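Local atomic coordinates of probable thiol peroxidase (Aquifex aeolicus, PDB entry 2YZH), a protein that probably reduces hydrogen peroxide and organic hydroperoxides to water and alcohols with electrons from thioredoxin, protecting the cell against oxidative stress. Residues D[32-42]-D[81-91]. Numbering follows the deposited sequence.
Sequences VVTKDLQEKIV and DVTVVSMDLPF
Lys40 reaches from the edge hairpin of this thioredoxin-fold peroxiredoxin and meets Thr83 tip to tip, its NZ giving OG1 a hydrogen bond of 2.7 Å. The hairpin, strands 30-34 and 39-42 joined by a type I turn from Thr34 to Leu37, forms one edge of the sheet within this chain, with strand 106-109 between it and strand 80-86; the N-to-C directions of strands 39-42 and 81-86 differ by 110°. With CG anti to the backbone N (chi1 172°) and every later torsion also near 180°, the lysine is a straight chain that runs past Thr106 of the intervening strand and carries NZ to strand 81-86. From the opposite direction comes Asp81; Asp81 OD2 and Lys40 NZ, 3.3 Å apart, form a salt bridge that is weak as a hydrogen bond. Shortening Lys40 to an alanine is likely to leave Asp81 without this positive mate and Thr83 OG1 without its short bond. Beside this polar trio, Val42 CG1 lies near both OG1 and CG2 of Thr83; purely apolar packing follows where Val32 CG1 approaches Val85 CG1 obliquely at 4.2 Å, with Ala108 of strand 106-109 also touching Val32 and Thr83. The side chain of Val85 is about 11 Å from that of Cys63, the predicted peroxidatic cysteine. At the other end, Pro90, first residue of helix 90-100, packs against Val33 and Leu37 of the hairpin. Val33 CG1 is 3.8 Å from Pro90 CG, while Leu37 crosses the proline at about a right angle and also packs on Leu128 of the second subunit. Leu37 CD2 lies 3.7 Å from Pro90 CB and 4.4 Å from Phe91 CE1.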
ATOM      1  N   VAL D  32      -6.733   5.972 -11.916  1.00 12.02           N
ATOM      2  CA  VAL D  32      -5.536   5.563 -12.634  1.00 11.98           C
ATOM      3  C   VAL D  32      -4.812   6.748 -13.279  1.00 13.52           C
ATOM      4  O   VAL D  32      -5.365   7.848 -13.391  1.00 14.22           O
ATOM      5  CB  VAL D  32      -5.892   4.489 -13.702  1.00 11.86           C
ATOM      6  CG1 VAL D  32      -6.346   3.204 -13.008  1.00 13.44           C
ATOM      7  CG2 VAL D  32      -7.005   4.999 -14.617  1.00 11.20           C
ATOM      8  N   VAL D  33      -3.574   6.518 -13.701  1.00 13.50           N
ATOM      9  CA  VAL D  33      -2.758   7.575 -14.291  1.00 12.05           C
ATOM     10  C   VAL D  33      -2.462   7.312 -15.766  1.00 15.00           C
ATOM     11  O   VAL D  33      -1.937   6.249 -16.115  1.00 13.38           O
ATOM     12  CB  VAL D  33      -1.418   7.713 -13.513  1.00 12.79           C
ATOM     13  CG1 VAL D  33      -0.618   8.902 -14.043  1.00  8.60           C
ATOM     14  CG2 VAL D  33      -1.692   7.891 -12.021  1.00 15.56           C
ATOM     15  N   THR D  34      -2.801   8.272 -16.628  1.00 15.70           N
ATOM     16  CA  THR D  34      -2.561   8.129 -18.067  1.00 18.54           C
ATOM     17  C   THR D  34      -1.121   8.495 -18.434  1.00 18.86           C
ATOM     18  O   THR D  34      -0.376   9.011 -17.603  1.00 16.85           O
ATOM     19  CB  THR D  34      -3.558   8.980 -18.896  1.00 20.64           C
ATOM     20  OG1 THR D  34      -3.566  10.327 -18.417  1.00 22.30           O
ATOM     21  CG2 THR D  34      -4.961   8.412 -18.777  1.00 22.50           C
ATOM     22  N   LYS D  35      -0.732   8.235 -19.679  1.00 20.69           N
ATOM     23  CA  LYS D  35       0.641   8.490 -20.115  1.00 22.75           C
ATOM     24  C   LYS D  35       1.130   9.930 -19.988  1.00 23.20           C
ATOM     25  O   LYS D  35       2.333  10.180 -20.017  1.00 23.79           O
ATOM     26  CB  LYS D  35       0.838   7.993 -21.552  1.00 24.43           C
ATOM     27  CG  LYS D  35      -0.074   8.633 -22.577  1.00 27.31           C
ATOM     28  CD  LYS D  35       0.093   7.966 -23.936  1.00 29.54           C
ATOM     29  CE  LYS D  35      -0.804   8.612 -24.977  1.00 30.82           C
ATOM     30  NZ  LYS D  35      -0.477  10.050 -25.154  1.00 32.64           N
ATOM     31  N   ASP D  36       0.210  10.875 -19.847  1.00 22.89           N
ATOM     32  CA  ASP D  36       0.591  12.275 -19.694  1.00 22.64           C
ATOM     33  C   ASP D  36       0.634  12.640 -18.208  1.00 21.86           C
ATOM     34  O   ASP D  36       0.732  13.814 -17.844  1.00 18.77           O
ATOM     35  CB  ASP D  36      -0.404  13.176 -20.435  1.00 26.46           C
ATOM     36  CG  ASP D  36      -1.841  12.936 -20.013  1.00 29.21           C
ATOM     37  OD1 ASP D  36      -2.075  12.037 -19.179  1.00 29.66           O
ATOM     38  OD2 ASP D  36      -2.739  13.645 -20.516  1.00 32.05           O
ATOM     39  N   LEU D  37       0.558  11.615 -17.364  1.00 19.45           N
ATOM     40  CA  LEU D  37       0.583  11.753 -15.909  1.00 19.13           C
ATOM     41  C   LEU D  37      -0.671  12.387 -15.312  1.00 19.62           C
ATOM     42  O   LEU D  37      -0.665  12.821 -14.162  1.00 18.03           O
ATOM     43  CB  LEU D  37       1.823  12.529 -15.447  1.00 19.42           C
ATOM     44  CG  LEU D  37       3.190  11.885 -15.730  1.00 19.16           C
ATOM     45  CD1 LEU D  37       4.287  12.701 -15.063  1.00 18.70           C
ATOM     46  CD2 LEU D  37       3.217  10.457 -15.208  1.00 22.62           C
ATOM     47  N   GLN D  38      -1.741  12.452 -16.095  1.00 17.59           N
ATOM     48  CA  GLN D  38      -2.997  12.996 -15.594  1.00 19.32           C
ATOM     49  C   GLN D  38      -3.763  11.820 -15.000  1.00 17.56           C
ATOM     50  O   GLN D  38      -3.506  10.671 -15.360  1.00 16.22           O
ATOM     51  CB  GLN D  38      -3.804  13.624 -16.728  1.00 22.08           C
ATOM     52  CG  GLN D  38      -3.201  14.909 -17.271  1.00 27.36           C
ATOM     53  CD  GLN D  38      -3.177  16.015 -16.235  1.00 31.03           C
ATOM     54  OE1 GLN D  38      -4.210  16.366 -15.661  1.00 35.33           O
ATOM     55  NE2 GLN D  38      -1.996  16.575 -15.989  1.00 33.11           N
ATOM     56  N   GLU D  39      -4.687  12.092 -14.085  1.00 16.16           N
ATOM     57  CA  GLU D  39      -5.458  11.010 -13.491  1.00 16.47           C
ATOM     58  C   GLU D  39      -6.822  10.884 -14.148  1.00 17.07           C
ATOM     59  O   GLU D  39      -7.471  11.880 -14.476  1.00 16.46           O
ATOM     60  CB  GLU D  39      -5.621  11.220 -11.983  1.00 17.97           C
ATOM     61  CG  GLU D  39      -4.298  11.266 -11.236  1.00 19.40           C
ATOM     62  CD  GLU D  39      -4.464  11.196  -9.732  1.00 20.73           C
ATOM     63  OE1 GLU D  39      -5.506  11.669  -9.222  1.00 19.50           O
ATOM     64  OE2 GLU D  39      -3.549  10.679  -9.058  1.00 19.43           O
ATOM     65  N   LYS D  40      -7.241   9.643 -14.355  1.00 14.88           N
ATOM     66  CA  LYS D  40      -8.525   9.354 -14.970  1.00 16.21           C
ATOM     67  C   LYS D  40      -9.264   8.411 -14.040  1.00 15.70           C
ATOM     68  O   LYS D  40      -8.640   7.600 -13.355  1.00 15.69           O
ATOM     69  CB  LYS D  40      -8.319   8.671 -16.326  1.00 18.25           C
ATOM     70  CG  LYS D  40      -9.598   8.154 -16.967  1.00 20.06           C
ATOM     71  CD  LYS D  40      -9.320   7.413 -18.271  1.00 23.81           C
ATOM     72  CE  LYS D  40     -10.613   6.887 -18.883  1.00 23.82           C
ATOM     73  NZ  LYS D  40     -10.366   6.065 -20.095  1.00 24.40           N
ATOM     74  N   ILE D  41     -10.585   8.527 -14.009  1.00 15.54           N
ATOM     75  CA  ILE D  41     -11.397   7.650 -13.181  1.00 15.16           C
ATOM     76  C   ILE D  41     -12.095   6.639 -14.082  1.00 15.00           C
ATOM     77  O   ILE D  41     -12.767   7.025 -15.035  1.00 15.17           O
ATOM     78  CB  ILE D  41     -12.502   8.426 -12.431  1.00 18.04           C
ATOM     79  CG1 ILE D  41     -11.889   9.556 -11.596  1.00 19.81           C
ATOM     80  CG2 ILE D  41     -13.322   7.453 -11.584  1.00 19.72           C
ATOM     81  CD1 ILE D  41     -10.803   9.110 -10.655  1.00 25.39           C
ATOM     82  N   VAL D  42     -11.920   5.351 -13.799  1.00 13.72           N
ATOM     83  CA  VAL D  42     -12.604   4.318 -14.569  1.00 14.86           C
ATOM     84  C   VAL D  42     -13.546   3.642 -13.580  1.00 15.65           C
ATOM     85  O   VAL D  42     -13.276   3.625 -12.378  1.00 15.42           O
ATOM     86  CB  VAL D  42     -11.633   3.277 -15.172  1.00 16.94           C
ATOM     87  CG1 VAL D  42     -10.673   3.965 -16.131  1.00 18.70           C
ATOM     88  CG2 VAL D  42     -10.882   2.551 -14.079  1.00 15.83           C
ATOM     89  N   ASP D  81     -16.018   3.553 -24.007  1.00 24.96           N
ATOM     90  CA  ASP D  81     -14.763   4.090 -23.499  1.00 24.92           C
ATOM     91  C   ASP D  81     -13.944   2.886 -23.043  1.00 23.40           C
ATOM     92  O   ASP D  81     -14.271   2.255 -22.039  1.00 23.86           O
ATOM     93  CB  ASP D  81     -15.034   5.042 -22.329  1.00 27.39           C
ATOM     94  CG  ASP D  81     -13.769   5.637 -21.758  1.00 30.20           C
ATOM     95  OD1 ASP D  81     -12.974   6.211 -22.534  1.00 33.59           O
ATOM     96  OD2 ASP D  81     -13.567   5.537 -20.531  1.00 35.82           O
ATOM     97  N   VAL D  82     -12.893   2.568 -23.793  1.00 22.23           N
ATOM     98  CA  VAL D  82     -12.043   1.415 -23.496  1.00 20.28           C
ATOM     99  C   VAL D  82     -10.698   1.794 -22.882  1.00 18.90           C
ATOM    100  O   VAL D  82      -9.955   2.606 -23.433  1.00 18.08           O
ATOM    101  CB  VAL D  82     -11.790   0.584 -24.782  1.00 20.80           C
ATOM    102  CG1 VAL D  82     -11.035  -0.685 -24.451  1.00 19.59           C
ATOM    103  CG2 VAL D  82     -13.113   0.254 -25.448  1.00 20.27           C
ATOM    104  N   THR D  83     -10.381   1.182 -21.744  1.00 17.67           N
ATOM    105  CA  THR D  83      -9.131   1.461 -21.055  1.00 14.44           C
ATOM    106  C   THR D  83      -8.391   0.175 -20.703  1.00 13.60           C
ATOM    107  O   THR D  83      -8.980  -0.745 -20.135  1.00 15.33           O
ATOM    108  CB  THR D  83      -9.380   2.234 -19.741  1.00 14.39           C
ATOM    109  OG1 THR D  83     -10.169   3.405 -20.003  1.00 16.92           O
ATOM    110  CG2 THR D  83      -8.054   2.660 -19.117  1.00 16.19           C
ATOM    111  N   VAL D  84      -7.108   0.110 -21.052  1.00 14.72           N
ATOM    112  CA  VAL D  84      -6.267  -1.044 -20.719  1.00 14.73           C
ATOM    113  C   VAL D  84      -5.500  -0.634 -19.463  1.00 14.54           C
ATOM    114  O   VAL D  84      -4.792   0.370 -19.475  1.00 16.46           O
ATOM    115  CB  VAL D  84      -5.255  -1.366 -21.844  1.00 16.73           C
ATOM    116  CG1 VAL D  84      -4.341  -2.508 -21.410  1.00 15.38           C
ATOM    117  CG2 VAL D  84      -5.998  -1.758 -23.117  1.00 19.33           C
ATOM    118  N   VAL D  85      -5.634  -1.404 -18.387  1.00 13.17           N
ATOM    119  CA  VAL D  85      -4.980  -1.062 -17.123  1.00 12.31           C
ATOM    120  C   VAL D  85      -3.957  -2.081 -16.634  1.00 12.89           C
ATOM    121  O   VAL D  85      -4.201  -3.284 -16.683  1.00 12.06           O
ATOM    122  CB  VAL D  85      -6.034  -0.876 -16.007  1.00 11.43           C
ATOM    123  CG1 VAL D  85      -5.355  -0.465 -14.697  1.00 12.49           C
ATOM    124  CG2 VAL D  85      -7.050   0.171 -16.430  1.00 11.65           C
ATOM    125  N   SER D  86      -2.822  -1.589 -16.149  1.00 13.27           N
ATOM    126  CA  SER D  86      -1.771  -2.461 -15.628  1.00 13.76           C
ATOM    127  C   SER D  86      -0.991  -1.724 -14.550  1.00 14.19           C
ATOM    128  O   SER D  86      -1.230  -0.538 -14.290  1.00 16.33           O
ATOM    129  CB  SER D  86      -0.804  -2.867 -16.738  1.00 12.75           C
ATOM    130  OG  SER D  86       0.086  -1.803 -17.022  1.00 13.79           O
ATOM    131  N   MET D  87      -0.050  -2.424 -13.927  1.00 12.60           N
ATOM    132  CA  MET D  87       0.766  -1.817 -12.890  1.00 13.22           C
ATOM    133  C   MET D  87       2.022  -1.176 -13.478  1.00 12.59           C
ATOM    134  O   MET D  87       2.882  -0.720 -12.737  1.00 13.31           O
ATOM    135  CB  MET D  87       1.162  -2.858 -11.836  1.00 16.20           C
ATOM    136  CG  MET D  87      -0.009  -3.401 -11.024  1.00 15.63           C
ATOM    137  SD  MET D  87      -0.953  -2.086 -10.222  1.00 19.55           S
ATOM    138  CE  MET D  87      -0.038  -1.857  -8.703  1.00 18.47           C
ATOM    139  N   ASP D  88       2.131  -1.152 -14.804  1.00 13.88           N
ATOM    140  CA  ASP D  88       3.287  -0.529 -15.463  1.00 14.67           C
ATOM    141  C   ASP D  88       3.282   0.945 -15.089  1.00 15.54           C
ATOM    142  O   ASP D  88       2.211   1.524 -14.933  1.00 15.70           O
ATOM    143  CB  ASP D  88       3.161  -0.584 -16.990  1.00 16.80           C
ATOM    144  CG  ASP D  88       3.190  -1.991 -17.542  1.00 16.81           C
ATOM    145  OD1 ASP D  88       4.191  -2.697 -17.315  1.00 16.88           O
ATOM    146  OD2 ASP D  88       2.214  -2.380 -18.214  1.00 19.78           O
ATOM    147  N   LEU D  89       4.455   1.557 -14.945  1.00 16.05           N
ATOM    148  CA  LEU D  89       4.484   2.987 -14.651  1.00 15.92           C
ATOM    149  C   LEU D  89       4.070   3.673 -15.942  1.00 15.93           C
ATOM    150  O   LEU D  89       4.219   3.106 -17.027  1.00 16.82           O
ATOM    151  CB  LEU D  89       5.890   3.470 -14.276  1.00 15.89           C
ATOM    152  CG  LEU D  89       6.474   3.111 -12.915  1.00 17.26           C
ATOM    153  CD1 LEU D  89       7.771   3.887 -12.731  1.00 17.68           C
ATOM    154  CD2 LEU D  89       5.484   3.466 -11.794  1.00 17.48           C
ATOM    155  N   PRO D  90       3.540   4.900 -15.845  1.00 15.24           N
ATOM    156  CA  PRO D  90       3.111   5.652 -17.027  1.00 16.04           C
ATOM    157  C   PRO D  90       4.230   5.797 -18.069  1.00 17.05           C
ATOM    158  O   PRO D  90       3.969   5.829 -19.268  1.00 17.31           O
ATOM    159  CB  PRO D  90       2.694   7.002 -16.440  1.00 16.15           C
ATOM    160  CG  PRO D  90       2.176   6.623 -15.079  1.00 16.14           C
ATOM    161  CD  PRO D  90       3.221   5.635 -14.606  1.00 15.15           C
ATOM    162  N   PHE D  91       5.473   5.874 -17.607  1.00 17.78           N
ATOM    163  CA  PHE D  91       6.606   6.041 -18.516  1.00 19.35           C
ATOM    164  C   PHE D  91       6.763   4.879 -19.488  1.00 19.06           C
ATOM    165  O   PHE D  91       7.147   5.077 -20.637  1.00 19.57           O
ATOM    166  CB  PHE D  91       7.885   6.241 -17.712  1.00 18.38           C
ATOM    167  CG  PHE D  91       7.765   7.310 -16.672  1.00 22.30           C
ATOM    168  CD1 PHE D  91       7.598   8.642 -17.041  1.00 23.40           C
ATOM    169  CD2 PHE D  91       7.762   6.983 -15.320  1.00 21.92           C
ATOM    170  CE1 PHE D  91       7.426   9.633 -16.077  1.00 24.04           C
ATOM    171  CE2 PHE D  91       7.591   7.965 -14.351  1.00 23.83           C
ATOM    172  CZ  PHE D  91       7.422   9.292 -14.731  1.00 24.76           C
TER